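Local coordinates for protein beta-glucosidase (Saccharopolyspora erythraea D, PDB 5M6G) that probably hydrolyses terminal, non-reducing beta-D-glucosyl residues with release of beta-D-glucose, as a member of glycoside hydrolase family 3, at residues Arg37-Arg41 with Asp53-Arg57; Val47-Val51 with Phe378-Glu384; Ala105-Asp109 with Pro386-Arg390; Thr208-Thr212 with Glu265-Val271. All blocks are in the same frame, centred on the assembly; numbering follows the deposited sequence.

Interactions 1 to 3 form a chain of neighbours: interactions 1 and 2 share helix 47-57, their centres 11 Å apart, and meet where Y40 O receives R50 NH2, while interaction 3 touches interaction 2 through L382 CD2 and Y108 OH, 3.8 Å apart. All three are partly buried and rely on arginine-carboxylate pairs: within one helix in interaction 1, across the contact in interactions 2 and 3. Interaction 4, residues 208-212 with 265-271, is buried nearer the chain's centre, and there the arginine donates to a threonine hydroxyl, with a second, weak bond to another, beside valine packing.

Interaction 1: residues Arg37-Arg41 with Asp53-Arg57; sequences RPAYR and DLMAR
The N-terminal end of the modelled chain folds back on helix 47-57, where the short 3-10 segment 39-41 places Y40 against D53, L54 and R57. Y40 N donates to D53 OD2 at 3.0 Å with an N-H...O angle of 149°, approaching from above the carboxylate plane. From the opposite face of that plane R57 NE reaches D53 OD2 at 2.8 Å, while R57 NH2 bonds D53 OD1 at 3.2 Å. This side-on, two-nitrogen grip within one helical turn fixes the rotation of the carboxylate, and D53 OD2 thereby accepts two donors. With its CG anti to the backbone N (chi1 -179°), D53 carries the carboxylate to the backbone of A39 and Y40. P38 CB lies over the centre of the R57 guanidinium face, 3.5 Å from R57 CZ, crossing the side chain at about a right angle. The Y40 ring receives L54 CD1 over its centre, a CH-pi contact 3.7 Å from the centroid and 9° off the normal; R41 CG lies on the opposite face, and D53 OD2 is at the edge, 3.2 Å from Y40 CD1. Y40 OH is hydrogen-bonded to L120 O. Beyond the ring, L54 also touches I122 and F383. The N-terminal loop thus lies along helix 47-57, which through L54 and M55 also packs on L374 of helix 363-379.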
loop_
_atom_site.group_PDB
_atom_site.type_symbol
_atom_site.label_atom_id
_atom_site.label_comp_id
_atom_site.label_asym_id
_atom_site.label_seq_id
_atom_site.Cartn_x
_atom_site.Cartn_y
_atom_site.Cartn_z
ATOM N N ARG A 37 30.807 4.646 26.753
ATOM C CA ARG A 37 30.835 5.853 27.573
ATOM C C ARG A 37 30.137 7.088 26.982
ATOM O O ARG A 37 29.649 7.900 27.754
ATOM C CB ARG A 37 32.277 6.231 27.931
ATOM C CG ARG A 37 32.939 5.286 28.946
ATOM C CD ARG A 37 32.692 5.709 30.399
ATOM N NE ARG A 37 32.746 7.158 30.587
ATOM C CZ ARG A 37 32.149 7.807 31.585
ATOM N NH1 ARG A 37 32.248 9.128 31.675
ATOM N NH2 ARG A 37 31.448 7.136 32.490
ATOM N N PRO A 38 30.102 7.276 25.656
ATOM C CA PRO A 38 29.264 8.364 25.134
ATOM C C PRO A 38 27.822 8.122 25.543
ATOM O O PRO A 38 27.335 6.989 25.524
ATOM C CB PRO A 38 29.460 8.284 23.614
ATOM C CG PRO A 38 30.782 7.650 23.453
ATOM C CD PRO A 38 30.870 6.640 24.568
ATOM N N ALA A 39 27.152 9.195 25.961
ATOM C CA ALA A 39 25.817 9.043 26.522
ATOM C C ALA A 39 24.848 8.444 25.513
ATOM O O ALA A 39 23.878 7.784 25.904
ATOM C CB ALA A 39 25.300 10.391 27.016
ATOM N N TYR A 40 25.084 8.655 24.213
ATOM C CA TYR A 40 24.159 8.086 23.238
ATOM C C TYR A 40 24.236 6.567 23.215
ATOM O O TYR A 40 23.303 5.916 22.730
ATOM C CB TYR A 40 24.398 8.692 21.840
ATOM C CG TYR A 40 25.561 8.164 20.996
ATOM C CD1 TYR A 40 26.833 8.748 21.060
ATOM C CD2 TYR A 40 25.367 7.128 20.080
ATOM C CE1 TYR A 40 27.889 8.278 20.260
ATOM C CE2 TYR A 40 26.412 6.654 19.281
ATOM C CZ TYR A 40 27.661 7.232 19.367
ATOM O OH TYR A 40 28.673 6.754 18.564
ATOM N N ARG A 41 25.310 5.993 23.757
ATOM C CA ARG A 41 25.449 4.549 23.896
ATOM C C ARG A 41 24.811 4.009 25.168
ATOM O O ARG A 41 24.845 2.796 25.390
ATOM C CB ARG A 41 26.933 4.154 23.868
ATOM C CG ARG A 41 27.595 4.304 22.511
ATOM C CD ARG A 41 27.003 3.313 21.524
ATOM N NE ARG A 41 27.636 3.357 20.207
ATOM C CZ ARG A 41 27.064 2.876 19.108
ATOM N NH1 ARG A 41 25.856 2.332 19.180
ATOM N NH2 ARG A 41 27.689 2.944 17.941
ATOM N N ASP A 53 23.241 13.911 22.547
ATOM C CA ASP A 53 24.652 13.560 22.666
ATOM C C ASP A 53 25.232 13.135 21.324
ATOM O O ASP A 53 26.336 13.549 20.956
ATOM C CB ASP A 53 24.832 12.447 23.693
ATOM C CG ASP A 53 26.271 12.074 23.867
ATOM O OD1 ASP A 53 26.996 12.870 24.491
ATOM O OD2 ASP A 53 26.679 11.012 23.355
ATOM N N LEU A 54 24.502 12.290 20.584
ATOM C CA LEU A 54 24.963 11.863 19.268
ATOM C C LEU A 54 25.133 13.053 18.331
ATOM O O LEU A 54 26.181 13.210 17.698
ATOM C CB LEU A 54 23.978 10.847 18.676
ATOM C CG LEU A 54 24.278 10.285 17.285
ATOM C CD1 LEU A 54 25.681 9.680 17.214
ATOM C CD2 LEU A 54 23.208 9.251 16.886
ATOM N N MET A 55 24.109 13.908 18.223
ATOM C CA MET A 55 24.228 15.047 17.324
ATOM C C MET A 55 25.367 15.973 17.730
ATOM O O MET A 55 26.023 16.559 16.862
ATOM C CB MET A 55 22.910 15.808 17.254
ATOM C CG MET A 55 21.856 15.025 16.485
ATOM S SD MET A 55 20.270 15.847 16.346
ATOM C CE MET A 55 20.736 17.329 15.440
ATOM N N ALA A 56 25.632 16.105 19.030
ATOM C CA ALA A 56 26.759 16.936 19.454
ATOM C C ALA A 56 28.071 16.426 18.878
ATOM O O ALA A 56 28.997 17.213 18.649
ATOM C CB ALA A 56 26.837 16.988 20.980
ATOM N N ARG A 57 28.159 15.119 18.612
ATOM C CA ARG A 57 29.370 14.495 18.087
ATOM C C ARG A 57 29.415 14.427 16.563
ATOM O O ARG A 57 30.458 14.060 16.007
ATOM C CB ARG A 57 29.513 13.079 18.660
ATOM C CG ARG A 57 29.514 13.048 20.178
ATOM C CD ARG A 57 29.329 11.649 20.720
ATOM N NE ARG A 57 29.164 11.670 22.168
ATOM C CZ ARG A 57 30.175 11.686 23.031
ATOM N NH1 ARG A 57 31.424 11.677 22.586
ATOM N NH2 ARG A 57 29.936 11.708 24.335
#

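Interaction 2: residues Val47-Val51 with Phe378-Glu384; sequences VPDRV and FELGLFE
V47 and F378 make the closest backbone approach, their CA atoms 6.3 Å apart, where the first turn of helix 47-57 meets the end of helix 363-379; the latter closes in a Schellman motif with G381 at positive phi. F378 packs between side chains of both segments. V47 CG1 lies 3.8 Å from F378 CB, and V51 CG2 comes obliquely to F378 CD2 at 3.6 Å. Over one ring face sits R50 CB, a CH-pi contact 3.9 Å from the centroid and 19° off the normal; over the centre of the opposite face lies F383 CE1, so the phenyl group is held on two sides. R50 then bends at chi3 (72°), which brings its guanidinium to the CD1-CE1 side of the ring, the two planes steeply inclined: F378 CD1 lies over the centre of one guanidinium face. The far edge of that group grips E384 end-on. R50 NH1 donates to E384 OE1 at 3.0 Å, nearly straight at 171°, but from above the carboxylate plane, whereas R50 NH2 meets the syn lone pair of E384 OE2 at 2.7 Å. R50 NH2 also bonds Y40 O, giving this nitrogen two acceptors, and L45 touches the side chain. F383 CB lies 3.6 Å from R50 NH2. A Schellman-terminated helix followed by a turn that returns a glutamate to the arginine of the N-terminal helix is one of the links that join helix 363-379 to helix 47-57 in this TIM-barrel-like family 3 fold.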
loop_
_atom_site.group_PDB
_atom_site.type_symbol
_atom_site.label_atom_id
_atom_site.label_comp_id
_atom_site.label_asym_id
_atom_site.label_seq_id
_atom_site.Cartn_x
_atom_site.Cartn_y
_atom_site.Cartn_z
ATOM N N VAL A 47 15.458 8.996 25.268
ATOM C CA VAL A 47 15.795 9.157 23.853
ATOM C C VAL A 47 16.272 10.570 23.518
ATOM O O VAL A 47 17.325 10.700 22.877
ATOM C CB VAL A 47 14.617 8.704 22.973
ATOM C CG1 VAL A 47 14.825 9.163 21.528
ATOM C CG2 VAL A 47 14.464 7.178 23.050
ATOM N N PRO A 48 15.570 11.646 23.904
ATOM C CA PRO A 48 16.060 12.985 23.527
ATOM C C PRO A 48 17.468 13.286 24.031
ATOM O O PRO A 48 18.213 13.998 23.344
ATOM C CB PRO A 48 15.022 13.931 24.151
ATOM C CG PRO A 48 13.816 13.129 24.334
ATOM C CD PRO A 48 14.303 11.733 24.654
ATOM N N ASP A 49 17.857 12.761 25.199
ATOM C CA ASP A 49 19.228 12.956 25.685
ATOM C C ASP A 49 20.234 12.172 24.850
ATOM O O ASP A 49 21.366 12.631 24.633
ATOM C CB ASP A 49 19.339 12.548 27.153
ATOM C CG ASP A 49 18.429 13.360 28.057
ATOM O OD1 ASP A 49 18.047 14.486 27.672
ATOM O OD2 ASP A 49 18.094 12.867 29.154
ATOM N N ARG A 50 19.851 10.972 24.398
ATOM C CA ARG A 50 20.708 10.201 23.504
ATOM C C ARG A 50 20.865 10.902 22.160
ATOM O O ARG A 50 21.972 10.963 21.610
ATOM C CB ARG A 50 20.132 8.792 23.308
ATOM C CG ARG A 50 20.008 7.991 24.611
ATOM C CD ARG A 50 19.527 6.552 24.356
ATOM N NE ARG A 50 20.554 5.720 23.729
ATOM C CZ ARG A 50 20.360 4.451 23.371
ATOM N NH1 ARG A 50 19.175 3.880 23.572
ATOM N NH2 ARG A 50 21.340 3.756 22.809
ATOM N N VAL A 51 19.763 11.423 21.617
ATOM C CA VAL A 51 19.814 12.198 20.382
ATOM C C VAL A 51 20.724 13.414 20.541
ATOM O O VAL A 51 21.571 13.693 19.688
ATOM C CB VAL A 51 18.394 12.611 19.964
ATOM C CG1 VAL A 51 18.464 13.623 18.840
ATOM C CG2 VAL A 51 17.588 11.366 19.541
ATOM N N PHE A 378 16.402 5.616 17.517
ATOM C CA PHE A 378 16.491 5.219 18.925
ATOM C C PHE A 378 15.206 4.558 19.402
ATOM O O PHE A 378 15.246 3.548 20.117
ATOM C CB PHE A 378 16.806 6.421 19.812
ATOM C CG PHE A 378 18.247 6.837 19.772
ATOM C CD1 PHE A 378 19.213 6.101 20.443
ATOM C CD2 PHE A 378 18.630 7.971 19.072
ATOM C CE1 PHE A 378 20.554 6.482 20.403
ATOM C CE2 PHE A 378 19.957 8.366 19.035
ATOM C CZ PHE A 378 20.925 7.607 19.698
ATOM N N GLU A 379 14.057 5.124 19.038
ATOM C CA GLU A 379 12.790 4.548 19.468
ATOM C C GLU A 379 12.620 3.142 18.921
ATOM O O GLU A 379 12.124 2.253 19.618
ATOM C CB GLU A 379 11.625 5.448 19.033
ATOM C CG GLU A 379 11.552 6.762 19.824
ATOM C CD GLU A 379 10.554 7.763 19.250
ATOM O OE1 GLU A 379 10.233 7.685 18.041
ATOM O OE2 GLU A 379 10.105 8.650 20.005
ATOM N N LEU A 380 13.062 2.911 17.688
ATOM C CA LEU A 380 12.950 1.582 17.097
ATOM C C LEU A 380 13.885 0.574 17.742
ATOM O O LEU A 380 13.812 -0.606 17.396
ATOM C CB LEU A 380 13.227 1.653 15.594
ATOM C CG LEU A 380 12.031 2.136 14.779
ATOM C CD1 LEU A 380 12.467 2.537 13.386
ATOM C CD2 LEU A 380 10.976 1.030 14.714
ATOM N N GLY A 381 14.756 1.008 18.653
ATOM C CA GLY A 381 15.664 0.104 19.322
ATOM C C GLY A 381 16.862 -0.301 18.501
ATOM O O GLY A 381 17.559 -1.242 18.880
ATOM N N LEU A 382 17.145 0.414 17.406
ATOM C CA LEU A 382 18.197 0.001 16.479
ATOM C C LEU A 382 19.585 0.105 17.092
ATOM O O LEU A 382 20.505 -0.598 16.653
ATOM C CB LEU A 382 18.133 0.844 15.203
ATOM C CG LEU A 382 16.913 0.554 14.322
ATOM C CD1 LEU A 382 16.852 1.524 13.135
ATOM C CD2 LEU A 382 16.941 -0.889 13.836
ATOM N N PHE A 383 19.772 0.988 18.075
ATOM C CA PHE A 383 21.078 1.104 18.712
ATOM C C PHE A 383 21.339 -0.037 19.686
ATOM O O PHE A 383 22.490 -0.244 20.087
ATOM C CB PHE A 383 21.206 2.448 19.448
ATOM C CG PHE A 383 21.390 3.640 18.542
ATOM C CD1 PHE A 383 20.304 4.230 17.907
ATOM C CD2 PHE A 383 22.650 4.189 18.350
ATOM C CE1 PHE A 383 20.473 5.342 17.086
ATOM C CE2 PHE A 383 22.828 5.300 17.531
ATOM C CZ PHE A 383 21.746 5.877 16.897
ATOM N N GLU A 384 20.301 -0.769 20.082
ATOM C CA GLU A 384 20.414 -1.926 20.961
ATOM C C GLU A 384 20.282 -3.244 20.210
ATOM O O GLU A 384 21.019 -4.190 20.500
ATOM C CB GLU A 384 19.343 -1.863 22.060
ATOM C CG GLU A 384 19.691 -0.949 23.235
ATOM C CD GLU A 384 19.781 0.512 22.840
ATOM O OE1 GLU A 384 18.750 1.118 22.474
ATOM O OE2 GLU A 384 20.899 1.060 22.887
#

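Interaction 3: residues Ala105-Asp109 with Pro386-Arg390; sequences ADMYD and PFAQR
The extended R390 chain (chi2 171°, chi3 -169°) spans from the loop to the side of helix 101-116, where D106 and D109, each with CG anti to its carbonyl carbon (chi1 -69° for D106), bring their carboxylates to its guanidinium. Both terminal nitrogens converge on one oxygen: R390 NH2 lies 2.8 Å from D106 OD1, on its anti lone pair, and R390 NH1 lies 2.9 Å from D106 OD1, on the syn side. R390 NH2 also donates to D109 OD2 at 2.9 Å, in the guanidinium plane though from above the carboxylate plane. A105 CB sits on one face of the guanidinium, offset toward the rim, and its methyl also meets A388 CB at 3.8 Å. The other D109 oxygen anchors the loop backbone: A388 N donates to the syn lone pair of D109 OD1 at 2.8 Å, nearly straight. A water closes the ring of bonds, donating to D109 OD2 and A388 O and accepting from R390 NE at 2.8 Å. A leucine in place of R390 would probably leave D106 and D109 without their shared countercharge and the water without its donor. P386 O lies at the Y108 ring edge, 3.2 Å from Y108 CE2, and is hydrogen-bonded by Q112. Y108 OH bonds D175, a magnesium ligand together with G173. The salt-bridge network of D106, D109 and R390 therefore pins the loop after helix 363-379 to helix 101-116 beside that magnesium site.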
loop_
_atom_site.group_PDB
_atom_site.type_symbol
_atom_site.label_atom_id
_atom_site.label_comp_id
_atom_site.label_asym_id
_atom_site.label_seq_id
_atom_site.Cartn_x
_atom_site.Cartn_y
_atom_site.Cartn_z
ATOM N N ALA A 105 16.558 -11.297 5.131
ATOM C CA ALA A 105 17.187 -11.044 6.424
ATOM C C ALA A 105 18.704 -10.962 6.289
ATOM O O ALA A 105 19.344 -10.102 6.912
ATOM C CB ALA A 105 16.794 -12.121 7.432
ATOM N N ASP A 106 19.296 -11.843 5.474
ATOM C CA ASP A 106 20.734 -11.782 5.224
ATOM C C ASP A 106 21.124 -10.452 4.592
ATOM O O ASP A 106 22.113 -9.826 4.992
ATOM C CB ASP A 106 21.163 -12.938 4.321
ATOM C CG ASP A 106 21.075 -14.273 5.007
ATOM O OD1 ASP A 106 20.933 -14.303 6.251
ATOM O OD2 ASP A 106 21.149 -15.298 4.293
ATOM N N MET A 107 20.364 -10.015 3.586
ATOM C CA MET A 107 20.665 -8.750 2.930
ATOM C C MET A 107 20.617 -7.599 3.926
ATOM O O MET A 107 21.527 -6.762 3.973
ATOM C CB MET A 107 19.677 -8.503 1.790
ATOM C CG MET A 107 19.923 -7.191 1.028
ATOM S SD MET A 107 18.616 -6.927 -0.182
ATOM C CE MET A 107 17.241 -6.517 0.885
ATOM N N TYR A 108 19.557 -7.553 4.735
ATOM C CA TYR A 108 19.424 -6.511 5.747
ATOM C C TYR A 108 20.620 -6.505 6.698
ATOM O O TYR A 108 21.232 -5.459 6.934
ATOM C CB TYR A 108 18.121 -6.699 6.522
ATOM C CG TYR A 108 17.962 -5.675 7.617
ATOM C CD1 TYR A 108 17.322 -4.464 7.373
ATOM C CD2 TYR A 108 18.500 -5.896 8.883
ATOM C CE1 TYR A 108 17.199 -3.510 8.379
ATOM C CE2 TYR A 108 18.394 -4.958 9.875
ATOM C CZ TYR A 108 17.739 -3.768 9.624
ATOM O OH TYR A 108 17.631 -2.841 10.625
ATOM N N ASP A 109 20.959 -7.672 7.265
ATOM C CA ASP A 109 22.072 -7.744 8.208
ATOM C C ASP A 109 23.384 -7.332 7.565
ATOM O O ASP A 109 24.263 -6.779 8.240
ATOM C CB ASP A 109 22.199 -9.159 8.773
ATOM C CG ASP A 109 21.116 -9.486 9.767
ATOM O OD1 ASP A 109 20.361 -8.568 10.145
ATOM O OD2 ASP A 109 21.026 -10.658 10.182
ATOM N N PRO A 386 20.149 -4.159 16.364
ATOM C CA PRO A 386 20.165 -3.703 14.967
ATOM C C PRO A 386 19.831 -4.763 13.923
ATOM O O PRO A 386 19.578 -4.395 12.768
ATOM C CB PRO A 386 21.609 -3.213 14.791
ATOM C CG PRO A 386 22.380 -4.011 15.761
ATOM C CD PRO A 386 21.495 -4.128 16.959
ATOM N N PHE A 387 19.827 -6.047 14.262
ATOM C CA PHE A 387 19.803 -7.095 13.253
ATOM C C PHE A 387 18.426 -7.740 13.136
ATOM O O PHE A 387 17.535 -7.555 13.966
ATOM C CB PHE A 387 20.867 -8.156 13.558
ATOM C CG PHE A 387 22.275 -7.628 13.485
ATOM C CD1 PHE A 387 22.827 -7.250 12.265
ATOM C CD2 PHE A 387 23.053 -7.522 14.628
ATOM C CE1 PHE A 387 24.127 -6.767 12.195
ATOM C CE2 PHE A 387 24.334 -7.033 14.561
ATOM C CZ PHE A 387 24.874 -6.651 13.345
ATOM N N ALA A 388 18.264 -8.515 12.072
ATOM C CA ALA A 388 16.989 -9.158 11.812
ATOM C C ALA A 388 16.631 -10.116 12.940
ATOM O O ALA A 388 17.487 -10.818 13.480
ATOM C CB ALA A 388 17.039 -9.900 10.476
ATOM N N GLN A 389 15.347 -10.138 13.287
ATOM C CA GLN A 389 14.811 -10.999 14.341
ATOM C C GLN A 389 14.428 -12.334 13.716
ATOM O O GLN A 389 13.277 -12.578 13.352
ATOM C CB GLN A 389 13.598 -10.344 14.980
ATOM C CG GLN A 389 13.912 -9.233 15.933
ATOM C CD GLN A 389 12.840 -8.181 15.853
ATOM O OE1 GLN A 389 13.000 -7.129 15.226
ATOM N NE2 GLN A 389 11.694 -8.512 16.391
ATOM N N ARG A 390 15.412 -13.218 13.587
ATOM C CA ARG A 390 15.128 -14.426 12.822
ATOM C C ARG A 390 14.192 -15.390 13.538
ATOM O O ARG A 390 13.665 -16.298 12.888
ATOM C CB ARG A 390 16.436 -15.104 12.449
ATOM C CG ARG A 390 17.188 -14.243 11.473
ATOM C CD ARG A 390 18.558 -14.746 11.227
ATOM N NE ARG A 390 19.331 -13.763 10.484
ATOM C CZ ARG A 390 19.624 -13.878 9.198
ATOM N NH1 ARG A 390 19.201 -14.937 8.511
ATOM N NH2 ARG A 390 20.346 -12.944 8.606
HETATM O O HOH W 1 19.841 -11.607 12.221
#

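Interaction 4: residues Thr208-Thr212 with Glu265-Val271; sequences TSAVT and EAIARGV
R269 NH1 donates to T212 OG1 at 2.8 Å, with the hydroxyl oxygen close to the guanidinium plane and an N-H...O angle of 152°. A second, weak bond runs from R269 NE to T208 OG1 at 3.2 Å, bent to 128°; that hydroxyl has a further partner in S205 O. A water joins the same region, 2.8 Å from T212 OG1 and donating to R269 O. R269 reaches these groups because its chain is extended from CG to NE, lying across T212 at about a right angle. S209 CA stands over the centre of one guanidinium face, 3.6 Å from R269 CZ, so the flat group rests on the first turn of helix 209-215. A methionine at R269, having no guanidinium, would probably leave T212 OG1 without this donor and open a gap over S209 CA. Away from the polar end, V211 CG1 packs against V271 CB at 3.8 Å, and V211 CG2 approaches V271 CG2 at 4.0 Å, the two side chains crossing obliquely. G270, at positive phi, ends helix 261-268 in a Schellman motif that turns the chain toward V271, and its O accepts from Q215. Helix 209-215 also touches helix 155-170, through S209 and T212 on Q159, while V271 leads into strand 273-276; the contact thus joins the start of one helix to the end of another in the TIM-barrel-like domain.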
loop_
_atom_site.group_PDB
_atom_site.type_symbol
_atom_site.label_atom_id
_atom_site.label_comp_id
_atom_site.label_asym_id
_atom_site.label_seq_id
_atom_site.Cartn_x
_atom_site.Cartn_y
_atom_site.Cartn_z
ATOM N N THR A 208 -6.757 3.972 9.677
ATOM C CA THR A 208 -5.417 4.237 10.175
ATOM C C THR A 208 -5.088 3.355 11.369
ATOM O O THR A 208 -3.954 3.392 11.857
ATOM C CB THR A 208 -5.248 5.724 10.550
ATOM O OG1 THR A 208 -6.122 6.047 11.639
ATOM C CG2 THR A 208 -5.558 6.618 9.362
ATOM N N SER A 209 -6.051 2.556 11.843
ATOM C CA SER A 209 -5.735 1.468 12.757
ATOM C C SER A 209 -4.622 0.571 12.216
ATOM O O SER A 209 -3.964 -0.124 12.997
ATOM C CB SER A 209 -7.002 0.653 13.032
ATOM O OG SER A 209 -7.382 -0.067 11.878
ATOM N N ALA A 210 -4.389 0.574 10.899
ATOM C CA ALA A 210 -3.221 -0.112 10.348
ATOM C C ALA A 210 -1.932 0.375 11.000
ATOM O O ALA A 210 -0.988 -0.407 11.192
ATOM C CB ALA A 210 -3.148 0.096 8.838
ATOM N N VAL A 211 -1.870 1.669 11.335
ATOM C CA VAL A 211 -0.680 2.230 11.979
ATOM C C VAL A 211 -0.456 1.571 13.332
ATOM O O VAL A 211 0.672 1.200 13.695
ATOM C CB VAL A 211 -0.825 3.755 12.132
ATOM C CG1 VAL A 211 0.348 4.330 12.956
ATOM C CG2 VAL A 211 -0.901 4.428 10.769
ATOM N N THR A 212 -1.529 1.450 14.111
ATOM C CA THR A 212 -1.424 0.866 15.441
ATOM C C THR A 212 -1.004 -0.593 15.362
ATOM O O THR A 212 -0.235 -1.071 16.205
ATOM C CB THR A 212 -2.758 1.013 16.168
ATOM O OG1 THR A 212 -3.135 2.399 16.172
ATOM C CG2 THR A 212 -2.659 0.493 17.593
ATOM N N GLU A 265 -5.604 11.655 12.088
ATOM C CA GLU A 265 -5.823 10.421 12.837
ATOM C C GLU A 265 -4.560 9.572 12.915
ATOM O O GLU A 265 -4.281 8.957 13.952
ATOM C CB GLU A 265 -6.949 9.605 12.201
ATOM C CG GLU A 265 -8.318 9.894 12.789
ATOM C CD GLU A 265 -8.410 9.485 14.244
ATOM O OE1 GLU A 265 -8.425 8.264 14.518
ATOM O OE2 GLU A 265 -8.456 10.390 15.108
ATOM N N ALA A 266 -3.812 9.476 11.816
ATOM C CA ALA A 266 -2.592 8.672 11.851
ATOM C C ALA A 266 -1.596 9.269 12.831
ATOM O O ALA A 266 -0.938 8.543 13.583
ATOM C CB ALA A 266 -1.984 8.566 10.452
ATOM N N ILE A 267 -1.508 10.600 12.866
ATOM C CA ILE A 267 -0.621 11.274 13.812
ATOM C C ILE A 267 -1.073 11.020 15.248
ATOM O O ILE A 267 -0.253 10.744 16.129
ATOM C CB ILE A 267 -0.561 12.774 13.477
ATOM C CG1 ILE A 267 0.167 12.975 12.142
ATOM C CG2 ILE A 267 0.101 13.570 14.602
ATOM C CD1 ILE A 267 -0.009 14.369 11.551
ATOM N N ALA A 268 -2.382 11.089 15.504
ATOM C CA ALA A 268 -2.894 10.788 16.840
ATOM C C ALA A 268 -2.532 9.376 17.282
ATOM O O ALA A 268 -2.295 9.138 18.473
ATOM C CB ALA A 268 -4.412 10.978 16.878
ATOM N N ARG A 269 -2.483 8.425 16.345
ATOM C CA ARG A 269 -2.069 7.065 16.666
ATOM C C ARG A 269 -0.565 6.917 16.800
ATOM O O ARG A 269 -0.095 5.822 17.136
ATOM C CB ARG A 269 -2.583 6.088 15.606
ATOM C CG ARG A 269 -4.069 5.864 15.674
ATOM C CD ARG A 269 -4.530 4.965 14.537
ATOM N NE ARG A 269 -5.974 4.770 14.561
ATOM C CZ ARG A 269 -6.581 3.849 15.303
ATOM N NH1 ARG A 269 -5.863 3.046 16.080
ATOM N NH2 ARG A 269 -7.897 3.734 15.267
ATOM N N GLY A 270 0.198 7.978 16.552
ATOM C CA GLY A 270 1.635 7.927 16.731
ATOM C C GLY A 270 2.425 7.520 15.512
ATOM O O GLY A 270 3.553 7.049 15.666
ATOM N N VAL A 271 1.876 7.695 14.305
ATOM C CA VAL A 271 2.574 7.277 13.091
ATOM C C VAL A 271 3.979 7.867 13.087
ATOM O O VAL A 271 4.175 9.049 13.385
ATOM C CB VAL A 271 1.762 7.680 11.841
ATOM C CG1 VAL A 271 1.776 9.209 11.612
ATOM C CG2 VAL A 271 2.266 6.932 10.623
HETATM O O HOH W 2 -1.538 3.763 18.055
#